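Local atomic coordinates of malate synthase (Haloferax volcanii, PDB entry 3OYZ), a protein that catalyses the magnesium-dependent Claisen condensation of acetyl-CoA with glyoxylate, followed by hydrolysis of malyl-CoA, to give malate in the glyoxylate cycle. Residues R8-A20 with M40-T54. Sequence-based numbering, arbitrary orientation.
Sequences REFVRTFFTSPTA and MQAPDVWVPDNEDAT. With ACO (acetyl coenzyme *a), chain B.
F14 and V47 meet inside a TIM barrel, on neighbouring parallel strands, 13-18 and 45-49, which belong to one beta-alpha-beta unit linked by helix 29-36. Backbone bonds alternate between the strands, from F15 N to V45 O through to D49 N and S17 O, and the side chains sort to two faces. On the face of F14, T16, V45 and V47, methyl CG2 of V47 sits over the F14 ring, 3.7 Å from its centroid, a CH-pi contact. The other face carries F15 and W46, whose rings meet obliquely with planes 39° apart.

Ahead of the strands, D44 gathers a buried salt-bridge network. R12 approaches side-on, NE to OD2 and NH2 to OD1, its guanidinium turned only 30° from the carboxylate, while R12 N takes the anti lone pair of OD2. R8 stands nearly perpendicular: its NH1 drops onto OD1 from above the carboxylate plane at 2.8 Å, on the opposite face from R12 NH2. R409 of a second subunit also pairs with OD1, and Q412 of that subunit takes R12 NH2, tying this knot to the trimer interface.

At the C-terminal ends of the strands, where TIM barrels keep their active sites, strand 13-18 supplies the hydrogen bonds to acetyl-CoA, while D49 and A53 pack against it. T16 OG1 donates to pantetheine oxygen O5P at 2.8 Å, and T16 O receives adenine N6A. D49 pairs with the glyoxylate-binding R84, and its OD1 accepts from E51 N in an Asx turn that shapes the following loop. With CG anti to the backbone N (chi1 176°), the W46 indole points NE1 at S17. The bond from W46 NE1 to S17 OG, 3.0 Å in the ring plane, is consistent with W46 setting the hydroxyl's direction. S17 OG in turn donates a hydrogen bond to adenine N1A at 2.8 Å.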
ATOM      1  N   ARG A   8       1.457 -24.690 -14.008  1.00 56.21           N
ATOM      2  CA  ARG A   8       2.209 -23.524 -14.506  1.00 49.18           C
ATOM      3  C   ARG A   8       2.641 -22.773 -13.266  1.00 47.82           C
ATOM      4  O   ARG A   8       1.838 -22.123 -12.601  1.00 43.72           O
ATOM      5  CB  ARG A   8       1.479 -22.591 -15.472  1.00 48.74           C
ATOM      6  CG  ARG A   8       1.459 -22.903 -17.001  1.00 49.09           C
ATOM      7  CD  ARG A   8       2.741 -23.459 -17.633  1.00 48.29           C
ATOM      8  NE  ARG A   8       3.874 -22.527 -17.720  1.00 46.05           N
ATOM      9  CZ  ARG A   8       4.032 -21.583 -18.640  1.00 44.61           C
ATOM     10  NH1 ARG A   8       3.132 -21.423 -19.607  1.00 50.35           N
ATOM     11  NH2 ARG A   8       5.103 -20.804 -18.591  1.00 45.22           N
ATOM     12  N   GLU A   9       3.939 -22.818 -13.028  1.00 44.78           N
ATOM     13  CA  GLU A   9       4.532 -22.005 -12.007  1.00 45.68           C
ATOM     14  C   GLU A   9       4.543 -20.500 -12.305  1.00 42.83           C
ATOM     15  O   GLU A   9       4.421 -19.685 -11.388  1.00 37.82           O
ATOM     16  CB  GLU A   9       5.929 -22.568 -11.789  1.00 46.13           C
ATOM     17  CG  GLU A   9       6.569 -22.069 -10.545  1.00 55.08           C
ATOM     18  CD  GLU A   9       7.894 -22.782 -10.369  1.00 67.60           C
ATOM     19  OE1 GLU A   9       7.954 -23.956 -10.801  1.00 69.93           O
ATOM     20  OE2 GLU A   9       8.856 -22.185  -9.837  1.00 71.83           O
ATOM     21  N   PHE A  10       4.655 -20.130 -13.579  1.00 39.96           N
ATOM     22  CA  PHE A  10       4.650 -18.730 -14.037  1.00 39.18           C
ATOM     23  C   PHE A  10       3.667 -18.613 -15.186  1.00 37.42           C
ATOM     24  O   PHE A  10       3.611 -19.555 -16.010  1.00 39.71           O
ATOM     25  CB  PHE A  10       6.017 -18.316 -14.584  1.00 37.44           C
ATOM     26  CG  PHE A  10       7.104 -18.262 -13.546  1.00 41.00           C
ATOM     27  CD1 PHE A  10       7.463 -17.054 -12.968  1.00 40.11           C
ATOM     28  CD2 PHE A  10       7.825 -19.396 -13.215  1.00 37.66           C
ATOM     29  CE1 PHE A  10       8.518 -16.977 -12.048  1.00 44.76           C
ATOM     30  CE2 PHE A  10       8.831 -19.349 -12.230  1.00 42.25           C
ATOM     31  CZ  PHE A  10       9.173 -18.128 -11.646  1.00 42.46           C
ATOM     32  N   VAL A  11       2.975 -17.476 -15.288  1.00 36.14           N
ATOM     33  CA  VAL A  11       1.995 -17.173 -16.330  1.00 35.47           C
ATOM     34  C   VAL A  11       2.341 -15.773 -16.816  1.00 37.56           C
ATOM     35  O   VAL A  11       2.281 -14.801 -16.058  1.00 35.64           O
ATOM     36  CB  VAL A  11       0.508 -17.268 -15.918  1.00 35.54           C
ATOM     37  CG1 VAL A  11      -0.423 -16.662 -16.943  1.00 33.22           C
ATOM     38  CG2 VAL A  11       0.076 -18.699 -15.672  1.00 32.40           C
ATOM     39  N   ARG A  12       2.774 -15.638 -18.089  1.00 36.21           N
ATOM     40  CA  ARG A  12       3.120 -14.339 -18.652  1.00 30.71           C
ATOM     41  C   ARG A  12       1.919 -13.647 -19.222  1.00 32.31           C
ATOM     42  O   ARG A  12       1.872 -12.414 -19.185  1.00 34.55           O
ATOM     43  CB  ARG A  12       4.130 -14.518 -19.833  1.00 34.35           C
ATOM     44  CG  ARG A  12       5.489 -15.059 -19.377  1.00 30.96           C
ATOM     45  CD  ARG A  12       6.348 -15.442 -20.611  1.00 38.89           C
ATOM     46  NE  ARG A  12       5.738 -16.631 -21.203  1.00 34.78           N
ATOM     47  CZ  ARG A  12       6.165 -17.172 -22.351  1.00 42.23           C
ATOM     48  NH1 ARG A  12       7.175 -16.606 -23.011  1.00 35.58           N
ATOM     49  NH2 ARG A  12       5.631 -18.312 -22.764  1.00 35.49           N
ATOM     50  N   THR A  13       0.959 -14.391 -19.793  1.00 32.39           N
ATOM     51  CA  THR A  13      -0.017 -13.743 -20.664  1.00 31.71           C
ATOM     52  C   THR A  13      -1.301 -14.463 -20.338  1.00 33.15           C
ATOM     53  O   THR A  13      -1.271 -15.679 -20.200  1.00 33.45           O
ATOM     54  CB  THR A  13       0.334 -14.044 -22.189  1.00 34.58           C
ATOM     55  OG1 THR A  13       1.013 -15.298 -22.220  1.00 33.06           O
ATOM     56  CG2 THR A  13       1.419 -13.113 -22.642  1.00 34.98           C
ATOM     57  N   PHE A  14      -2.381 -13.703 -20.224  1.00 34.20           N
ATOM     58  CA  PHE A  14      -3.717 -14.143 -19.865  1.00 34.35           C
ATOM     59  C   PHE A  14      -4.505 -13.443 -20.935  1.00 34.69           C
ATOM     60  O   PHE A  14      -4.756 -12.229 -20.844  1.00 34.73           O
ATOM     61  CB  PHE A  14      -4.014 -13.571 -18.429  1.00 34.35           C
ATOM     62  CG  PHE A  14      -5.386 -13.859 -17.882  1.00 32.34           C
ATOM     63  CD1 PHE A  14      -5.628 -14.960 -17.067  1.00 29.61           C
ATOM     64  CD2 PHE A  14      -6.386 -12.922 -18.035  1.00 32.31           C
ATOM     65  CE1 PHE A  14      -6.895 -15.208 -16.549  1.00 31.77           C
ATOM     66  CE2 PHE A  14      -7.626 -13.122 -17.483  1.00 33.89           C
ATOM     67  CZ  PHE A  14      -7.903 -14.252 -16.722  1.00 30.39           C
ATOM     68  N   PHE A  15      -4.936 -14.169 -21.973  1.00 35.93           N
ATOM     69  CA  PHE A  15      -5.562 -13.477 -23.134  1.00 34.41           C
ATOM     70  C   PHE A  15      -7.044 -13.716 -23.249  1.00 32.60           C
ATOM     71  O   PHE A  15      -7.395 -14.877 -23.345  1.00 34.29           O
ATOM     72  CB  PHE A  15      -4.961 -14.188 -24.383  1.00 37.07           C
ATOM     73  CG  PHE A  15      -5.430 -13.678 -25.738  1.00 34.13           C
ATOM     74  CD1 PHE A  15      -5.695 -12.339 -25.967  1.00 30.24           C
ATOM     75  CD2 PHE A  15      -5.437 -14.561 -26.841  1.00 42.79           C
ATOM     76  CE1 PHE A  15      -6.135 -11.868 -27.249  1.00 39.57           C
ATOM     77  CE2 PHE A  15      -5.835 -14.118 -28.138  1.00 40.19           C
ATOM     78  CZ  PHE A  15      -6.153 -12.757 -28.341  1.00 38.45           C
ATOM     79  N   THR A  16      -7.921 -12.724 -23.218  1.00 33.50           N
ATOM     80  CA  THR A  16      -9.330 -13.036 -23.354  1.00 35.64           C
ATOM     81  C   THR A  16      -9.824 -12.878 -24.820  1.00 39.40           C
ATOM     82  O   THR A  16      -9.441 -11.910 -25.487  1.00 40.59           O
ATOM     83  CB  THR A  16     -10.164 -12.055 -22.555  1.00 35.44           C
ATOM     84  OG1 THR A  16      -9.537 -10.787 -22.736  1.00 36.62           O
ATOM     85  CG2 THR A  16     -10.098 -12.435 -20.975  1.00 32.22           C
ATOM     86  N   SER A  17     -10.781 -13.720 -25.223  1.00 40.20           N
ATOM     87  CA  SER A  17     -11.439 -13.624 -26.544  1.00 41.24           C
ATOM     88  C   SER A  17     -12.963 -13.636 -26.424  1.00 41.74           C
ATOM     89  O   SER A  17     -13.537 -14.459 -25.729  1.00 42.03           O
ATOM     90  CB  SER A  17     -11.021 -14.818 -27.399  1.00 36.83           C
ATOM     91  OG  SER A  17      -9.613 -14.762 -27.619  1.00 41.67           O
ATOM     92  N   PRO A  18     -13.672 -12.739 -27.116  1.00 43.06           N
ATOM     93  CA  PRO A  18     -15.139 -12.813 -27.021  1.00 43.47           C
ATOM     94  C   PRO A  18     -15.649 -14.173 -27.517  1.00 44.77           C
ATOM     95  O   PRO A  18     -15.060 -14.757 -28.422  1.00 46.43           O
ATOM     96  CB  PRO A  18     -15.620 -11.676 -27.918  1.00 43.33           C
ATOM     97  CG  PRO A  18     -14.457 -10.761 -27.995  1.00 42.23           C
ATOM     98  CD  PRO A  18     -13.210 -11.608 -27.936  1.00 43.42           C
ATOM     99  N   THR A  19     -16.683 -14.746 -26.910  1.00 43.26           N
ATOM    100  CA  THR A  19     -17.042 -16.115 -27.257  1.00 43.63           C
ATOM    101  C   THR A  19     -18.125 -16.140 -28.364  1.00 46.11           C
ATOM    102  O   THR A  19     -18.339 -17.177 -28.989  1.00 46.59           O
ATOM    103  CB  THR A  19     -17.629 -16.805 -26.032  1.00 43.04           C
ATOM    104  OG1 THR A  19     -18.731 -15.970 -25.673  1.00 38.19           O
ATOM    105  CG2 THR A  19     -16.609 -16.763 -24.889  1.00 40.66           C
ATOM    106  N   ALA A  20     -18.795 -15.021 -28.581  1.00 47.03           N
ATOM    107  CA  ALA A  20     -19.906 -14.917 -29.523  1.00 51.50           C
ATOM    108  C   ALA A  20     -20.140 -13.467 -29.945  1.00 54.64           C
ATOM    109  O   ALA A  20     -20.611 -12.655 -29.150  1.00 54.38           O
ATOM    110  CB  ALA A  20     -21.187 -15.524 -28.956  1.00 48.94           C
ATOM    111  N   MET A  40       5.169 -17.629 -29.954  1.00 48.37           N
ATOM    112  CA  MET A  40       5.219 -16.432 -29.155  1.00 49.18           C
ATOM    113  C   MET A  40       3.907 -15.721 -29.312  1.00 47.69           C
ATOM    114  O   MET A  40       3.582 -14.841 -28.506  1.00 45.72           O
ATOM    115  CB  MET A  40       6.390 -15.545 -29.568  1.00 49.67           C
ATOM    116  CG  MET A  40       7.656 -16.032 -28.931  1.00 57.22           C
ATOM    117  SD  MET A  40       7.816 -15.802 -27.138  1.00 66.10           S
ATOM    118  CE  MET A  40       9.541 -16.273 -26.950  1.00 65.22           C
ATOM    119  N   GLN A  41       3.140 -16.164 -30.303  1.00 43.90           N
ATOM    120  CA  GLN A  41       1.855 -15.556 -30.559  1.00 44.59           C
ATOM    121  C   GLN A  41       0.791 -16.156 -29.637  1.00 43.45           C
ATOM    122  O   GLN A  41      -0.321 -15.638 -29.611  1.00 44.15           O
ATOM    123  CB  GLN A  41       1.399 -15.811 -32.009  1.00 44.92           C
ATOM    124  CG  GLN A  41       1.830 -14.734 -33.025  1.00 48.82           C
ATOM    125  CD  GLN A  41       1.643 -15.259 -34.437  1.00 57.50           C
ATOM    126  OE1 GLN A  41       2.590 -15.802 -34.967  1.00 67.09           O
ATOM    127  NE2 GLN A  41       0.433 -15.245 -34.990  1.00 56.31           N
ATOM    128  N   ALA A  42       1.087 -17.295 -28.996  1.00 42.60           N
ATOM    129  CA  ALA A  42       0.041 -17.997 -28.227  1.00 41.90           C
ATOM    130  C   ALA A  42       0.217 -17.706 -26.726  1.00 40.81           C
ATOM    131  O   ALA A  42       1.336 -17.686 -26.245  1.00 39.49           O
ATOM    132  CB  ALA A  42       0.101 -19.471 -28.456  1.00 41.65           C
ATOM    133  N   PRO A  43      -0.892 -17.521 -26.006  1.00 40.79           N
ATOM    134  CA  PRO A  43      -0.754 -17.096 -24.585  1.00 39.66           C
ATOM    135  C   PRO A  43      -0.468 -18.256 -23.654  1.00 38.34           C
ATOM    136  O   PRO A  43      -0.878 -19.378 -23.943  1.00 38.75           O
ATOM    137  CB  PRO A  43      -2.066 -16.343 -24.337  1.00 38.63           C
ATOM    138  CG  PRO A  43      -3.084 -17.100 -25.175  1.00 42.57           C
ATOM    139  CD  PRO A  43      -2.279 -17.415 -26.491  1.00 41.04           C
ATOM    140  N   ASP A  44       0.222 -18.050 -22.522  1.00 39.58           N
ATOM    141  CA  ASP A  44       0.288 -19.112 -21.505  1.00 37.82           C
ATOM    142  C   ASP A  44      -1.110 -19.527 -21.029  1.00 35.60           C
ATOM    143  O   ASP A  44      -1.384 -20.691 -20.751  1.00 36.98           O
ATOM    144  CB  ASP A  44       1.120 -18.604 -20.323  1.00 39.02           C
ATOM    145  CG  ASP A  44       2.570 -18.514 -20.656  1.00 42.70           C
ATOM    146  OD1 ASP A  44       3.022 -19.337 -21.499  1.00 42.12           O
ATOM    147  OD2 ASP A  44       3.257 -17.636 -20.087  1.00 40.93           O
ATOM    148  N   VAL A  45      -2.046 -18.599 -20.974  1.00 36.26           N
ATOM    149  CA  VAL A  45      -3.396 -18.901 -20.475  1.00 34.49           C
ATOM    150  C   VAL A  45      -4.322 -18.207 -21.411  1.00 33.72           C
ATOM    151  O   VAL A  45      -4.254 -17.007 -21.621  1.00 35.27           O
ATOM    152  CB  VAL A  45      -3.648 -18.440 -18.947  1.00 33.51           C
ATOM    153  CG1 VAL A  45      -5.094 -18.493 -18.662  1.00 33.72           C
ATOM    154  CG2 VAL A  45      -3.048 -19.455 -18.061  1.00 31.85           C
ATOM    155  N   TRP A  46      -5.243 -18.982 -21.973  1.00 34.58           N
ATOM    156  CA  TRP A  46      -6.165 -18.402 -22.895  1.00 34.50           C
ATOM    157  C   TRP A  46      -7.545 -18.432 -22.265  1.00 29.92           C
ATOM    158  O   TRP A  46      -7.950 -19.457 -21.750  1.00 34.08           O
ATOM    159  CB  TRP A  46      -6.171 -19.243 -24.214  1.00 33.71           C
ATOM    160  CG  TRP A  46      -7.209 -18.702 -25.173  1.00 37.53           C
ATOM    161  CD1 TRP A  46      -7.494 -17.392 -25.427  1.00 40.96           C
ATOM    162  CD2 TRP A  46      -8.126 -19.466 -25.966  1.00 36.28           C
ATOM    163  NE1 TRP A  46      -8.538 -17.295 -26.326  1.00 40.13           N
ATOM    164  CE2 TRP A  46      -8.961 -18.559 -26.633  1.00 36.72           C
ATOM    165  CE3 TRP A  46      -8.308 -20.853 -26.182  1.00 36.93           C
ATOM    166  CZ2 TRP A  46      -9.931 -18.971 -27.584  1.00 37.97           C
ATOM    167  CZ3 TRP A  46      -9.366 -21.267 -27.036  1.00 38.53           C
ATOM    168  CH2 TRP A  46     -10.141 -20.322 -27.728  1.00 38.41           C
ATOM    169  N   VAL A  47      -8.262 -17.328 -22.314  1.00 33.62           N
ATOM    170  CA  VAL A  47      -9.550 -17.203 -21.635  1.00 35.08           C
ATOM    171  C   VAL A  47     -10.699 -16.916 -22.598  1.00 35.51           C
ATOM    172  O   VAL A  47     -11.012 -15.759 -22.902  1.00 34.90           O
ATOM    173  CB  VAL A  47      -9.406 -16.059 -20.558  1.00 36.00           C
ATOM    174  CG1 VAL A  47     -10.650 -15.946 -19.701  1.00 33.29           C
ATOM    175  CG2 VAL A  47      -8.197 -16.399 -19.699  1.00 33.03           C
ATOM    176  N   PRO A  48     -11.387 -17.972 -23.068  1.00 35.51           N
ATOM    177  CA  PRO A  48     -12.603 -17.577 -23.757  1.00 36.37           C
ATOM    178  C   PRO A  48     -13.556 -16.878 -22.799  1.00 37.80           C
ATOM    179  O   PRO A  48     -13.995 -17.485 -21.821  1.00 40.14           O
ATOM    180  CB  PRO A  48     -13.240 -18.924 -24.105  1.00 35.91           C
ATOM    181  CG  PRO A  48     -12.081 -19.875 -24.322  1.00 34.14           C
ATOM    182  CD  PRO A  48     -11.041 -19.403 -23.270  1.00 36.18           C
ATOM    183  N   ASP A  49     -13.964 -15.678 -23.129  1.00 37.26           N
ATOM    184  CA  ASP A  49     -14.632 -14.814 -22.194  1.00 36.99           C
ATOM    185  C   ASP A  49     -16.091 -14.640 -22.394  1.00 36.46           C
ATOM    186  O   ASP A  49     -16.461 -13.689 -23.055  1.00 37.62           O
ATOM    187  CB  ASP A  49     -13.916 -13.472 -22.190  1.00 37.40           C
ATOM    188  CG  ASP A  49     -14.341 -12.566 -21.066  1.00 38.07           C
ATOM    189  OD1 ASP A  49     -15.120 -13.004 -20.209  1.00 36.56           O
ATOM    190  OD2 ASP A  49     -13.950 -11.380 -21.109  1.00 40.94           O
ATOM    191  N   ASN A  50     -16.896 -15.433 -21.682  1.00 35.04           N
ATOM    192  CA  ASN A  50     -18.326 -15.271 -21.668  1.00 36.23           C
ATOM    193  C   ASN A  50     -18.894 -14.130 -20.852  1.00 38.33           C
ATOM    194  O   ASN A  50     -20.119 -13.979 -20.794  1.00 37.87           O
ATOM    195  CB  ASN A  50     -19.004 -16.585 -21.272  1.00 36.87           C
ATOM    196  CG  ASN A  50     -20.277 -16.851 -22.126  1.00 40.96           C
ATOM    197  OD1 ASN A  50     -20.278 -16.627 -23.349  1.00 43.92           O
ATOM    198  ND2 ASN A  50     -21.333 -17.310 -21.492  1.00 36.75           N
ATOM    199  N   GLU A  51     -18.015 -13.346 -20.217  1.00 38.50           N
ATOM    200  CA  GLU A  51     -18.483 -12.244 -19.377  1.00 40.09           C
ATOM    201  C   GLU A  51     -18.290 -10.945 -20.127  1.00 42.41           C
ATOM    202  O   GLU A  51     -18.900 -10.825 -21.216  1.00 42.80           O
ATOM    203  CB  GLU A  51     -17.776 -12.219 -18.005  1.00 40.87           C
ATOM    204  CG  GLU A  51     -18.501 -11.291 -17.029  1.00 40.53           C
ATOM    205  CD  GLU A  51     -17.560 -10.345 -16.287  1.00 39.25           C
ATOM    206  OE1 GLU A  51     -16.508  -9.989 -16.821  1.00 42.30           O
ATOM    207  OE2 GLU A  51     -17.879  -9.849 -15.198  1.00 38.44           O
ATOM    208  N   ASP A  52     -17.450 -10.010 -19.648  1.00 41.65           N
ATOM    209  CA  ASP A  52     -17.468  -8.658 -20.241  1.00 42.89           C
ATOM    210  C   ASP A  52     -17.031  -8.539 -21.717  1.00 43.12           C
ATOM    211  O   ASP A  52     -17.340  -7.547 -22.369  1.00 44.96           O
ATOM    212  CB  ASP A  52     -16.940  -7.525 -19.357  1.00 43.25           C
ATOM    213  CG  ASP A  52     -17.929  -7.207 -18.195  1.00 51.03           C
ATOM    214  OD1 ASP A  52     -19.020  -7.825 -18.096  1.00 56.57           O
ATOM    215  OD2 ASP A  52     -17.751  -6.285 -17.383  1.00 57.55           O
ATOM    216  N   ALA A  53     -16.332  -9.526 -22.243  1.00 40.83           N
ATOM    217  CA  ALA A  53     -15.994  -9.501 -23.676  1.00 43.15           C
ATOM    218  C   ALA A  53     -17.182  -9.715 -24.608  1.00 44.28           C
ATOM    219  O   ALA A  53     -17.107  -9.352 -25.788  1.00 44.52           O
ATOM    220  CB  ALA A  53     -14.915 -10.536 -23.977  1.00 41.19           C
ATOM    221  N   THR A  54     -18.276 -10.237 -24.051  1.00 44.94           N
ATOM    222  CA  THR A  54     -19.432 -10.769 -24.769  1.00 44.51           C
ATOM    223  C   THR A  54     -20.690 -10.013 -24.363  1.00 47.00           C
ATOM    224  O   THR A  54     -20.994  -9.815 -23.177  1.00 45.84           O
ATOM    225  CB  THR A  54     -19.577 -12.272 -24.551  1.00 43.83           C
ATOM    226  OG1 THR A  54     -18.323 -12.865 -24.896  1.00 42.63           O
ATOM    227  CG2 THR A  54     -20.661 -12.860 -25.424  1.00 40.76           C
TER
HETATM  228  N1A ACO B 434      -9.327 -12.735 -29.558  1.00 53.78           N
HETATM  229  C2A ACO B 434      -9.264 -13.307 -30.776  1.00 55.80           C
HETATM  230  N3A ACO B 434      -8.950 -12.582 -31.864  1.00 55.93           N
HETATM  231  C4A ACO B 434      -8.701 -11.248 -31.819  1.00 51.48           C
HETATM  232  C5A ACO B 434      -8.760 -10.594 -30.493  1.00 52.58           C
HETATM  233  C6A ACO B 434      -9.134 -11.416 -29.327  1.00 49.84           C
HETATM  234  N6A ACO B 434      -9.226 -10.765 -28.137  1.00 41.53           N
HETATM  235  N7A ACO B 434      -8.489  -9.295 -30.669  1.00 51.44           N
HETATM  236  C8A ACO B 434      -8.291  -9.113 -31.997  1.00 52.36           C
HETATM  237  N9A ACO B 434      -8.365 -10.271 -32.668  1.00 54.36           N
HETATM  238  C1B ACO B 434      -8.161 -10.388 -34.148  1.00 55.72           C
HETATM  239  C2B ACO B 434      -8.793  -9.166 -34.802  1.00 56.80           C
HETATM  240  O2B ACO B 434     -10.179  -9.425 -35.018  1.00 53.85           O
HETATM  241  C3B ACO B 434      -7.982  -9.002 -36.072  1.00 57.48           C
HETATM  242  O3B ACO B 434      -8.526 -10.015 -36.923  1.00 66.57           O
HETATM  243  P3B ACO B 434      -8.478 -10.032 -38.569  1.00 68.62           P
HETATM  244  O7A ACO B 434      -7.365 -11.050 -38.759  1.00 59.08           O
HETATM  245  O8A ACO B 434      -8.181  -8.576 -38.864  1.00 62.26           O
HETATM  246  O9A ACO B 434      -9.852 -10.449 -39.046  1.00 63.28           O
HETATM  247  C4B ACO B 434      -6.589  -9.402 -35.614  1.00 60.24           C
HETATM  248  O4B ACO B 434      -6.777 -10.334 -34.539  1.00 61.14           O
HETATM  249  C5B ACO B 434      -5.811  -8.212 -35.064  1.00 59.85           C
HETATM  250  O5B ACO B 434      -6.743  -7.406 -34.341  1.00 57.79           O
HETATM  251  P1A ACO B 434      -6.392  -5.918 -33.854  1.00 61.45           P
HETATM  252  O1A ACO B 434      -6.238  -4.917 -34.953  1.00 64.37           O
HETATM  253  O2A ACO B 434      -5.163  -6.093 -33.009  1.00 62.49           O
HETATM  254  O3A ACO B 434      -7.558  -5.361 -32.909  1.00 61.06           O
HETATM  255  P2A ACO B 434      -8.973  -4.879 -33.486  1.00 60.67           P
HETATM  256  O4A ACO B 434      -9.224  -5.996 -34.447  1.00 59.23           O
HETATM  257  O5A ACO B 434      -8.898  -3.377 -33.664  1.00 59.56           O
HETATM  258  O6A ACO B 434     -10.042  -5.010 -32.266  1.00 60.87           O
HETATM  259  CBP ACO B 434     -10.794  -5.143 -29.928  1.00 52.29           C
HETATM  260  CCP ACO B 434      -9.865  -4.472 -30.946  1.00 52.71           C
HETATM  261  CDP ACO B 434     -12.259  -4.953 -30.320  1.00 50.23           C
HETATM  262  CEP ACO B 434     -10.581  -4.427 -28.600  1.00 53.70           C
HETATM  263  CAP ACO B 434     -10.557  -6.654 -29.815  1.00 47.03           C
HETATM  264  OAP ACO B 434      -9.147  -6.785 -29.704  1.00 44.25           O
HETATM  265  C9P ACO B 434     -11.191  -7.297 -28.598  1.00 51.07           C
HETATM  266  O9P ACO B 434     -12.417  -7.443 -28.546  1.00 51.97           O
HETATM  267  N8P ACO B 434     -10.356  -7.651 -27.607  1.00 50.03           N
HETATM  268  C7P ACO B 434     -10.897  -8.289 -26.413  1.00 48.96           C
HETATM  269  C6P ACO B 434     -11.654  -7.323 -25.489  1.00 49.60           C
HETATM  270  C5P ACO B 434     -11.886  -8.100 -24.206  1.00 46.12           C
HETATM  271  O5P ACO B 434     -11.466  -9.252 -24.106  1.00 45.07           O
HETATM  272  N4P ACO B 434     -12.500  -7.431 -23.232  1.00 46.02           N
HETATM  273  C3P ACO B 434     -12.781  -7.969 -21.913  1.00 43.71           C
HETATM  274  C2P ACO B 434     -11.502  -8.180 -21.099  1.00 44.36           C
HETATM  275  S1P ACO B 434     -11.362  -6.597 -20.322  1.00 49.96           S
HETATM  276  C   ACO B 434     -12.410  -6.516 -19.006  1.00 49.65           C
HETATM  277  O   ACO B 434     -13.335  -7.287 -18.836  1.00 49.96           O
HETATM  278  CH3 ACO B 434     -12.190  -5.389 -18.045  1.00 48.62           C
HETATM  279  O   HOH W   1       0.721 -22.634 -20.392  1.00 45.69           O